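Local structure of putrescine aminotransferase (Halomonas elongata DSM 2581, 6GWI) at residues G29-T34 / L404-G409; V33-A36 / I41-S44; V39-H42 / R48-D51; L400-C405 / V411-G416. The protein probably catalyses the pyridoxal-5'-phosphate-dependent transfer of an amino group from putrescine or related amines to a keto acid, as a class-III aminotransferase. One frame throughout, in Å; residues are numbered along the deposited sequence.

Interaction 1: residues G29-T34 / L404-G409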
loop_
_atom_site.group_PDB
_atom_site.type_symbol
_atom_site.label_atom_id
_atom_site.label_comp_id
_atom_site.label_asym_id
_atom_site.label_seq_id
_atom_site.Cartn_x
_atom_site.Cartn_y
_atom_site.Cartn_z
ATOM N N GLY B 29 -0.681 12.995 25.087
ATOM C CA GLY B 29 -1.345 13.863 24.134
ATOM C C GLY B 29 -0.581 14.055 22.843
ATOM O O GLY B 29 0.586 14.456 22.857
ATOM N N SER B 30 -1.235 13.777 21.718
ATOM C CA SER B 30 -0.579 13.883 20.423
ATOM C C SER B 30 -0.342 15.340 20.041
ATOM O O SER B 30 -1.159 16.221 20.323
ATOM C CB SER B 30 -1.423 13.198 19.344
ATOM O OG SER B 30 -0.677 12.993 18.155
ATOM N N ARG B 31 0.787 15.579 19.385
ATOM C CA ARG B 31 1.024 16.832 18.688
ATOM C C ARG B 31 0.118 16.891 17.468
ATOM O O ARG B 31 -0.164 15.872 16.833
ATOM C CB ARG B 31 2.488 16.900 18.264
ATOM C CG ARG B 31 3.487 16.901 19.413
ATOM C CD ARG B 31 4.834 16.409 18.902
ATOM N NE ARG B 31 5.839 16.267 19.951
ATOM C CZ ARG B 31 6.948 15.540 19.830
ATOM N NH1 ARG B 31 7.814 15.481 20.832
ATOM N NH2 ARG B 31 7.170 14.832 18.730
ATOM N N VAL B 32 -0.338 18.091 17.130
ATOM C CA VAL B 32 -1.275 18.277 16.025
ATOM C C VAL B 32 -0.628 19.229 15.030
ATOM O O VAL B 32 -0.481 20.426 15.308
ATOM C CB VAL B 32 -2.636 18.807 16.497
ATOM C CG1 VAL B 32 -3.611 18.839 15.335
ATOM C CG2 VAL B 32 -3.192 17.940 17.620
ATOM N N VAL B 33 -0.231 18.697 13.877
ATOM C CA VAL B 33 0.392 19.484 12.817
ATOM C C VAL B 33 -0.693 19.932 11.851
ATOM O O VAL B 33 -1.459 19.106 11.338
ATOM C CB VAL B 33 1.479 18.666 12.098
ATOM C CG1 VAL B 33 2.117 19.471 10.967
ATOM C CG2 VAL B 33 2.532 18.204 13.101
ATOM N N THR B 34 -0.738 21.232 11.565
ATOM C CA THR B 34 -1.879 21.807 10.866
ATOM C C THR B 34 -1.544 22.462 9.537
ATOM O O THR B 34 -2.389 22.447 8.639
ATOM C CB THR B 34 -2.576 22.854 11.754
ATOM O OG1 THR B 34 -1.646 23.886 12.105
ATOM C CG2 THR B 34 -3.114 22.208 13.015
ATOM N N LEU B 404 14.287 17.742 22.964
ATOM C CA LEU B 404 14.821 19.086 23.147
ATOM C C LEU B 404 14.967 19.817 21.819
ATOM O O LEU B 404 14.827 21.044 21.773
ATOM C CB LEU B 404 16.162 19.025 23.875
ATOM C CG LEU B 404 16.085 18.701 25.370
ATOM C CD1 LEU B 404 17.484 18.516 25.943
ATOM C CD2 LEU B 404 15.333 19.786 26.138
ATOM N N CYS B 405 15.269 19.096 20.736
ATOM C CA CYS B 405 15.294 19.721 19.419
ATOM C C CYS B 405 13.917 20.251 19.047
ATOM O O CYS B 405 13.771 21.405 18.626
ATOM C CB CYS B 405 15.790 18.723 18.376
ATOM S SG CYS B 405 17.577 18.517 18.386
ATOM N N PHE B 406 12.887 19.419 19.213
ATOM C CA PHE B 406 11.533 19.850 18.892
ATOM C C PHE B 406 11.138 21.054 19.736
ATOM O O PHE B 406 10.527 22.005 19.233
ATOM C CB PHE B 406 10.556 18.694 19.103
ATOM C CG PHE B 406 9.146 19.012 18.701
ATOM C CD1 PHE B 406 8.224 19.454 19.636
ATOM C CD2 PHE B 406 8.745 18.883 17.383
ATOM C CE1 PHE B 406 6.928 19.754 19.262
ATOM C CE2 PHE B 406 7.451 19.180 17.005
ATOM C CZ PHE B 406 6.542 19.617 17.946
ATOM N N ALA B 407 11.486 21.031 21.028
ATOM C CA ALA B 407 11.198 22.160 21.905
ATOM C C ALA B 407 11.911 23.429 21.455
ATOM O O ALA B 407 11.404 24.534 21.678
ATOM C CB ALA B 407 11.590 21.813 23.343
ATOM N N ASN B 408 13.078 23.300 20.825
ATOM C CA ASN B 408 13.796 24.453 20.295
ATOM C C ASN B 408 13.384 24.803 18.870
ATOM O O ASN B 408 13.927 25.754 18.300
ATOM C CB ASN B 408 15.315 24.217 20.330
ATOM C CG ASN B 408 15.927 24.529 21.688
ATOM O OD1 ASN B 408 16.170 25.691 22.017
ATOM N ND2 ASN B 408 16.212 23.491 22.464
ATOM N N GLY B 409 12.453 24.064 18.279
ATOM C CA GLY B 409 11.978 24.355 16.949
ATOM C C GLY B 409 12.642 23.599 15.820
ATOM O O GLY B 409 12.725 24.135 14.708
#
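A cation-pi stack of R31 on F406 ties the start of strand 31-37, the first strand of the N-terminal antiparallel sheet, to the last turn of helix 397-407. The guanidinium lies flat over one face of the phenyl ring, the planes 20° apart, with R31 CZ 4.2 Å from the ring centroid and close to its normal. R31 CZ thus sits near the ring centre while R31 NE lies toward the rim, 3.7 Å from F406 CE1, and R31 CD adds an off-centre CH-pi contact, 3.8 Å from F406 CZ. R31 runs extended from CG to NE, while F406 reaches out from the helix with CG opposite the backbone N (chi1 -176°). Residues some 370 positions apart in the sequence meet in this way at the surface of the class-III aminotransferase fold, beside the dimer interface: R31 NH2 makes a weak hydrogen bond to the carbonyl of F86 of the second subunit, and R31 and V32 pair in a parallel ladder with a strand of that chain. Just beyond F406 the helix ends in a Schellman motif at G409, whose positive phi suits glycine and whose N bonds to F406 O at 3.0 Å. N408 turns back on the same helix end, its ND2 2.9 Å from L404 O, which also takes the N408 backbone N-H from the opposite face of the carbonyl plane.

Interaction 2: residues V33-A36 / I41-S44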
loop_
_atom_site.group_PDB
_atom_site.type_symbol
_atom_site.label_atom_id
_atom_site.label_comp_id
_atom_site.label_asym_id
_atom_site.label_seq_id
_atom_site.Cartn_x
_atom_site.Cartn_y
_atom_site.Cartn_z
ATOM N N VAL B 33 -0.231 18.697 13.877
ATOM C CA VAL B 33 0.392 19.484 12.817
ATOM C C VAL B 33 -0.693 19.932 11.851
ATOM O O VAL B 33 -1.459 19.106 11.338
ATOM C CB VAL B 33 1.479 18.666 12.098
ATOM C CG1 VAL B 33 2.117 19.471 10.967
ATOM C CG2 VAL B 33 2.532 18.204 13.101
ATOM N N THR B 34 -0.738 21.232 11.565
ATOM C CA THR B 34 -1.879 21.807 10.866
ATOM C C THR B 34 -1.544 22.462 9.537
ATOM O O THR B 34 -2.389 22.447 8.639
ATOM C CB THR B 34 -2.576 22.854 11.754
ATOM O OG1 THR B 34 -1.646 23.886 12.105
ATOM C CG2 THR B 34 -3.114 22.208 13.015
ATOM N N HIS B 35 -0.363 23.048 9.380
ATOM C CA HIS B 35 0.011 23.615 8.091
ATOM C C HIS B 35 1.525 23.749 8.038
ATOM O O HIS B 35 2.219 23.635 9.051
ATOM C CB HIS B 35 -0.690 24.958 7.833
ATOM C CG HIS B 35 -0.290 26.059 8.765
ATOM N ND1 HIS B 35 -0.650 26.081 10.095
ATOM C CD2 HIS B 35 0.408 27.200 8.546
ATOM C CE1 HIS B 35 -0.178 27.179 10.659
ATOM N NE2 HIS B 35 0.471 27.873 9.742
ATOM N N ALA B 36 2.025 23.975 6.826
ATOM C CA ALA B 36 3.455 24.000 6.568
ATOM C C ALA B 36 3.724 24.863 5.344
ATOM O O ALA B 36 2.883 24.981 4.450
ATOM C CB ALA B 36 4.008 22.586 6.355
ATOM N N ILE B 41 7.032 23.477 9.461
ATOM C CA ILE B 41 5.705 22.997 9.816
ATOM C C ILE B 41 5.191 23.824 10.986
ATOM O O ILE B 41 5.956 24.450 11.727
ATOM C CB ILE B 41 5.696 21.496 10.176
ATOM C CG1 ILE B 41 6.589 21.237 11.394
ATOM C CG2 ILE B 41 6.141 20.677 8.980
ATOM C CD1 ILE B 41 6.554 19.813 11.900
ATOM N N HIS B 42 3.873 23.800 11.165
ATOM C CA HIS B 42 3.213 24.527 12.239
ATOM C C HIS B 42 2.247 23.597 12.954
ATOM O O HIS B 42 1.604 22.755 12.320
ATOM C CB HIS B 42 2.458 25.741 11.696
ATOM C CG HIS B 42 3.336 26.747 11.019
ATOM N ND1 HIS B 42 3.841 26.561 9.749
ATOM C CD2 HIS B 42 3.793 27.953 11.432
ATOM C CE1 HIS B 42 4.572 27.607 9.411
ATOM N NE2 HIS B 42 4.559 28.467 10.413
ATOM N N ASP B 43 2.149 23.743 14.274
ATOM C CA ASP B 43 1.258 22.913 15.071
ATOM C C ASP B 43 0.096 23.743 15.609
ATOM O O ASP B 43 0.067 24.972 15.499
ATOM C CB ASP B 43 2.022 22.221 16.213
ATOM C CG ASP B 43 2.532 23.187 17.273
ATOM O OD1 ASP B 43 2.063 24.344 17.341
ATOM O OD2 ASP B 43 3.411 22.773 18.057
ATOM N N SER B 44 -0.877 23.040 16.195
ATOM C CA SER B 44 -2.118 23.674 16.626
ATOM C C SER B 44 -1.914 24.676 17.754
ATOM O O SER B 44 -2.808 25.489 18.008
ATOM C CB SER B 44 -3.118 22.603 17.065
ATOM O OG SER B 44 -2.614 21.872 18.170
#
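The imidazoles of H35 and H42 lie in an offset stack, planes 9° apart and centroids 4.2 Å from each other. One face of the H35 ring carries H42 CB, only 3.2 Å from H35 CE1; one face of the H42 ring carries H35 NE2, 3.3 Å from H42 CG, displaced toward the rim. In the plane of the H35 ring, at its edge, sits T34 OG1, hydrogen-bonded to H35 ND1 at 3.1 Å, which helps to set the rotation of the ring. At the edge of the H42 ring lies H35 O, to which H42 ND1 gives a weak bond of 3.4 Å. H35 gets its ring there by placing CG between its backbone N and carbonyl carbon (chi1 66°), folded over the neighbouring strand. A leucine in place of H35 would probably leave the H42 ring without its flat partner and T34 OG1 without its in-plane nitrogen. The backbones meet through H42 N to H35 O at 2.7 Å and T34 N to H42 O at 2.9 Å. On the other face of the sheet V33 CG1 and A36 CB rest against I41, with A36 CB 3.9 Å from I41 CG2; Y82 of the second subunit packs on V33 and I41. D43 OD1 accepts from the backbone N of N47 in the following turn. H42 is opposed by two residues, T34 and H35, where the register slips by one: a classic beta bulge in the antiparallel hairpin of strands 31-37 and 40-43.

Interaction 3: residues V39-H42 / R48-D51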
loop_
_atom_site.group_PDB
_atom_site.type_symbol
_atom_site.label_atom_id
_atom_site.label_comp_id
_atom_site.label_asym_id
_atom_site.label_seq_id
_atom_site.Cartn_x
_atom_site.Cartn_y
_atom_site.Cartn_z
ATOM N N VAL B 39 10.356 24.945 4.411
ATOM C CA VAL B 39 10.889 23.827 5.179
ATOM C C VAL B 39 10.323 23.804 6.603
ATOM O O VAL B 39 10.876 23.134 7.475
ATOM C CB VAL B 39 12.426 23.839 5.196
ATOM C CG1 VAL B 39 12.973 23.794 3.778
ATOM C CG2 VAL B 39 12.950 25.073 5.931
ATOM N N TYR B 40 9.224 24.522 6.851
ATOM C CA TYR B 40 8.689 24.700 8.196
ATOM C C TYR B 40 7.291 24.114 8.319
ATOM O O TYR B 40 6.461 24.263 7.416
ATOM C CB TYR B 40 8.641 26.190 8.573
ATOM C CG TYR B 40 10.000 26.836 8.665
ATOM C CD1 TYR B 40 10.723 26.796 9.848
ATOM C CD2 TYR B 40 10.565 27.477 7.571
ATOM C CE1 TYR B 40 11.968 27.378 9.942
ATOM C CE2 TYR B 40 11.812 28.062 7.656
ATOM C CZ TYR B 40 12.509 28.007 8.845
ATOM O OH TYR B 40 13.753 28.585 8.947
ATOM N N ILE B 41 7.032 23.477 9.461
ATOM C CA ILE B 41 5.705 22.997 9.816
ATOM C C ILE B 41 5.191 23.824 10.986
ATOM O O ILE B 41 5.956 24.450 11.727
ATOM C CB ILE B 41 5.696 21.496 10.176
ATOM C CG1 ILE B 41 6.589 21.237 11.394
ATOM C CG2 ILE B 41 6.141 20.677 8.980
ATOM C CD1 ILE B 41 6.554 19.813 11.900
ATOM N N HIS B 42 3.873 23.800 11.165
ATOM C CA HIS B 42 3.213 24.527 12.239
ATOM C C HIS B 42 2.247 23.597 12.954
ATOM O O HIS B 42 1.604 22.755 12.320
ATOM C CB HIS B 42 2.458 25.741 11.696
ATOM C CG HIS B 42 3.336 26.747 11.019
ATOM N ND1 HIS B 42 3.841 26.561 9.749
ATOM C CD2 HIS B 42 3.793 27.953 11.432
ATOM C CE1 HIS B 42 4.572 27.607 9.411
ATOM N NE2 HIS B 42 4.559 28.467 10.413
ATOM N N ARG B 48 6.128 27.241 15.208
ATOM C CA ARG B 48 6.765 27.013 13.917
ATOM C C ARG B 48 8.015 26.172 14.141
ATOM O O ARG B 48 8.850 26.512 14.986
ATOM C CB ARG B 48 7.113 28.341 13.243
ATOM C CG ARG B 48 7.465 28.207 11.770
ATOM C CD ARG B 48 7.647 29.569 11.096
ATOM N NE ARG B 48 9.039 30.013 11.080
ATOM C CZ ARG B 48 9.701 30.380 9.982
ATOM N NH1 ARG B 48 9.108 30.385 8.794
ATOM N NH2 ARG B 48 10.968 30.761 10.077
ATOM N N ILE B 49 8.139 25.079 13.392
ATOM C CA ILE B 49 9.225 24.124 13.577
ATOM C C ILE B 49 9.917 23.886 12.242
ATOM O O ILE B 49 9.254 23.630 11.232
ATOM C CB ILE B 49 8.711 22.790 14.156
ATOM C CG1 ILE B 49 7.940 23.025 15.456
ATOM C CG2 ILE B 49 9.860 21.837 14.404
ATOM C CD1 ILE B 49 6.449 22.801 15.328
ATOM N N LEU B 50 11.248 23.952 12.242
ATOM C CA LEU B 50 12.027 23.604 11.058
ATOM C C LEU B 50 12.000 22.090 10.862
ATOM O O LEU B 50 12.518 21.343 11.699
ATOM C CB LEU B 50 13.460 24.114 11.208
ATOM C CG LEU B 50 14.315 24.287 9.948
ATOM C CD1 LEU B 50 15.652 24.944 10.302
ATOM C CD2 LEU B 50 14.565 22.965 9.236
ATOM N N ASP B 51 11.399 21.634 9.760
ATOM C CA ASP B 51 11.215 20.202 9.510
ATOM C C ASP B 51 12.495 19.627 8.917
ATOM O O ASP B 51 12.657 19.527 7.700
ATOM C CB ASP B 51 10.026 19.958 8.586
ATOM C CG ASP B 51 9.698 18.476 8.428
ATOM O OD1 ASP B 51 10.358 17.638 9.077
ATOM O OD2 ASP B 51 8.780 18.145 7.647
#
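R48 reaches across the beta hairpin of strands 40-43 and 48-50 to lay its guanidinium flat on Y40, a cation-pi stack with the planes 12° apart. R48 CZ stands 3.6 Å above the centre of the phenol ring, and R48 NH2 comes within 3.4 Å of Y40 CZ. A bend at chi3 (94°) brings the group over the ring. Below that bend the aliphatic part of R48 runs beside H42, both pointing the same way, with R48 CG 3.2 Å from H42 NE2; the chain thus touches the imidazole with its carbons and the phenol with its guanidinium. L50 meets the Y40 ring near CE1, its CB 3.8 Å away, and the phenol OH bonds to E434 of helix 429-450. On the other face of the sheet, I41 and I49 are a hydrogen-bonded pair, two reciprocal N-H to O bonds joining their backbones, with I41 CG1 against I49 CB. I41 CG2 touches D51, whose carboxylate turns to Y63 OH and to the amides of M53 and G55, at the turn into helix 54-57. Just past the paired strands, D51 N donates to V39 O at 2.8 Å, the N-H nearly in line with the acceptor (159°).

Interaction 4: residues L400-C405 / V411-G416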
loop_
_atom_site.group_PDB
_atom_site.type_symbol
_atom_site.label_atom_id
_atom_site.label_comp_id
_atom_site.label_asym_id
_atom_site.label_seq_id
_atom_site.Cartn_x
_atom_site.Cartn_y
_atom_site.Cartn_z
ATOM N N LEU B 400 16.017 12.167 24.417
ATOM C CA LEU B 400 16.073 13.457 25.096
ATOM C C LEU B 400 16.525 14.554 24.141
ATOM O O LEU B 400 15.921 15.631 24.083
ATOM C CB LEU B 400 17.007 13.379 26.304
ATOM C CG LEU B 400 17.196 14.689 27.073
ATOM C CD1 LEU B 400 15.864 15.235 27.574
ATOM C CD2 LEU B 400 18.156 14.479 28.236
ATOM N N CYS B 401 17.600 14.301 23.389
ATOM C CA CYS B 401 18.042 15.268 22.391
ATOM C C CYS B 401 16.945 15.539 21.369
ATOM O O CYS B 401 16.732 16.689 20.968
ATOM C CB CYS B 401 19.305 14.765 21.696
ATOM S SG CYS B 401 20.061 15.980 20.597
ATOM N N ARG B 402 16.241 14.489 20.936
ATOM C CA ARG B 402 15.151 14.645 19.978
ATOM C C ARG B 402 14.059 15.561 20.518
ATOM O O ARG B 402 13.569 16.449 19.810
ATOM C CB ARG B 402 14.570 13.272 19.638
ATOM C CG ARG B 402 13.315 13.295 18.778
ATOM C CD ARG B 402 12.586 11.969 18.885
ATOM N NE ARG B 402 11.979 11.815 20.204
ATOM C CZ ARG B 402 11.566 10.659 20.711
ATOM N NH1 ARG B 402 11.700 9.539 20.012
ATOM N NH2 ARG B 402 11.025 10.626 21.921
ATOM N N ASP B 403 13.625 15.327 21.759
ATOM C CA ASP B 403 12.556 16.138 22.332
ATOM C C ASP B 403 13.024 17.568 22.572
ATOM O O ASP B 403 12.246 18.517 22.419
ATOM C CB ASP B 403 12.057 15.507 23.631
ATOM C CG ASP B 403 11.487 14.117 23.420
ATOM O OD1 ASP B 403 11.109 13.796 22.277
ATOM O OD2 ASP B 403 11.410 13.348 24.398
ATOM N N LEU B 404 14.287 17.742 22.964
ATOM C CA LEU B 404 14.821 19.086 23.147
ATOM C C LEU B 404 14.967 19.817 21.819
ATOM O O LEU B 404 14.827 21.044 21.773
ATOM C CB LEU B 404 16.162 19.025 23.875
ATOM C CG LEU B 404 16.085 18.701 25.370
ATOM C CD1 LEU B 404 17.484 18.516 25.943
ATOM C CD2 LEU B 404 15.333 19.786 26.138
ATOM N N CYS B 405 15.269 19.096 20.736
ATOM C CA CYS B 405 15.294 19.721 19.419
ATOM C C CYS B 405 13.917 20.251 19.047
ATOM O O CYS B 405 13.771 21.405 18.626
ATOM C CB CYS B 405 15.790 18.723 18.376
ATOM S SG CYS B 405 17.577 18.517 18.386
ATOM N N VAL B 411 12.824 19.579 13.992
ATOM C CA VAL B 411 12.581 18.144 13.888
ATOM C C VAL B 411 13.902 17.471 13.527
ATOM O O VAL B 411 14.394 17.600 12.404
ATOM C CB VAL B 411 11.500 17.815 12.853
ATOM C CG1 VAL B 411 11.290 16.301 12.778
ATOM C CG2 VAL B 411 10.197 18.513 13.198
ATOM N N MET B 412 14.477 16.754 14.486
ATOM C CA MET B 412 15.624 15.883 14.256
ATOM C C MET B 412 15.396 14.613 15.056
ATOM O O MET B 412 15.278 14.665 16.284
ATOM C CB MET B 412 16.926 16.581 14.648
ATOM C CG MET B 412 18.172 15.716 14.615
ATOM S SD MET B 412 19.643 16.744 14.460
ATOM C CE MET B 412 19.433 17.826 15.863
ATOM N N ARG B 413 15.328 13.480 14.361
ATOM C CA ARG B 413 14.901 12.233 14.973
ATOM C C ARG B 413 16.072 11.478 15.593
ATOM O O ARG B 413 17.245 11.756 15.338
ATOM C CB ARG B 413 14.192 11.344 13.953
ATOM C CG ARG B 413 12.914 11.946 13.395
ATOM C CD ARG B 413 11.892 12.306 14.476
ATOM N NE ARG B 413 11.283 11.141 15.113
ATOM C CZ ARG B 413 10.433 11.210 16.133
ATOM N NH1 ARG B 413 10.091 12.390 16.633
ATOM N NH2 ARG B 413 9.922 10.103 16.656
ATOM N N SER B 414 15.724 10.499 16.425
ATOM C CA SER B 414 16.684 9.670 17.136
ATOM C C SER B 414 16.427 8.205 16.821
ATOM O O SER B 414 15.279 7.750 16.856
ATOM C CB SER B 414 16.586 9.914 18.644
ATOM O OG SER B 414 15.260 9.697 19.101
ATOM N N VAL B 415 17.492 7.478 16.497
ATOM C CA VAL B 415 17.471 6.019 16.425
ATOM C C VAL B 415 18.434 5.553 17.510
ATOM O O VAL B 415 19.657 5.609 17.333
ATOM C CB VAL B 415 17.872 5.489 15.046
ATOM C CG1 VAL B 415 17.835 3.961 15.034
ATOM C CG2 VAL B 415 16.950 6.062 13.968
ATOM N N GLY B 416 17.891 5.100 18.631
ATOM C CA GLY B 416 18.716 4.917 19.813
ATOM C C GLY B 416 19.396 6.229 20.160
ATOM O O GLY B 416 18.742 7.257 20.379
HETATM O O HOH W 1 12.915 8.920 17.304
#
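R402 of helix 397-407 lays its CD over one face of the R413 guanidinium, 3.4 Å from R413 NH1, while the same CD comes 3.5 Å from S414 OG. R402 CG also passes 3.5 Å from M412 O, a carbonyl buried here with no partner in the model. The two guanidinium planes are 17° apart but displaced, with R402 NH1 3.8 Å from R413 NH2, so aliphatic carbon rather than the second charged group covers the R413 face. Further down the helix, C405 SG packs on M412 CE, which a bend at chi3 turns back toward the helix. R402 leaves the helix with CG trans to its own N (chi1 173°) and then bends at chi3, carrying NH1 to a water at 3.0 Å; that water donates to S414 O at 2.7 Å and so bridges helix and strand. D403 OD1 holds the same guanidinium in a side-on salt bridge, from R402 NE (3.0 Å) and NH2 (3.2 Å), both within the guanidinium plane and arriving from the same face of the carboxylate. R413 makes a cation-pi contact with F86 of the second subunit. Replacing R402 with an alanine would probably leave D403 without its side-on partner, break the water bridge to S414 O and uncover a face of R413. No direct hydrogen bond links 400-405 to 411-416, which meet through aliphatic cover and one water; the helix holds the strand directly one turn earlier, through N399 and S414 OG, and the D403 carboxylate is likely to ease the positive charge of two neighbouring arginines.

Overall arrangement
Interactions 2 and 3, centres 7 Å apart, share I41 and H42 on the middle strand of the N-terminal antiparallel sheet; H42 thus stacks on H35 and flanks R48. Interaction 1 joins the outer strand 31-37 to helix 397-407, which also carries interaction 4, and a long, weak ion pair from R31 NH1 to D403 OD1 (4.0 Å) connects these two. The loop after the helix lies along the sheet: G409 O is 2.9 Å from L50 N, and V411 N 2.9 Å from L50 O. All four contacts touch the second subunit. The cofactor is not in contact with them, though the R413 side chain lies about 12 Å from a bound pyridoxal-5'-phosphate.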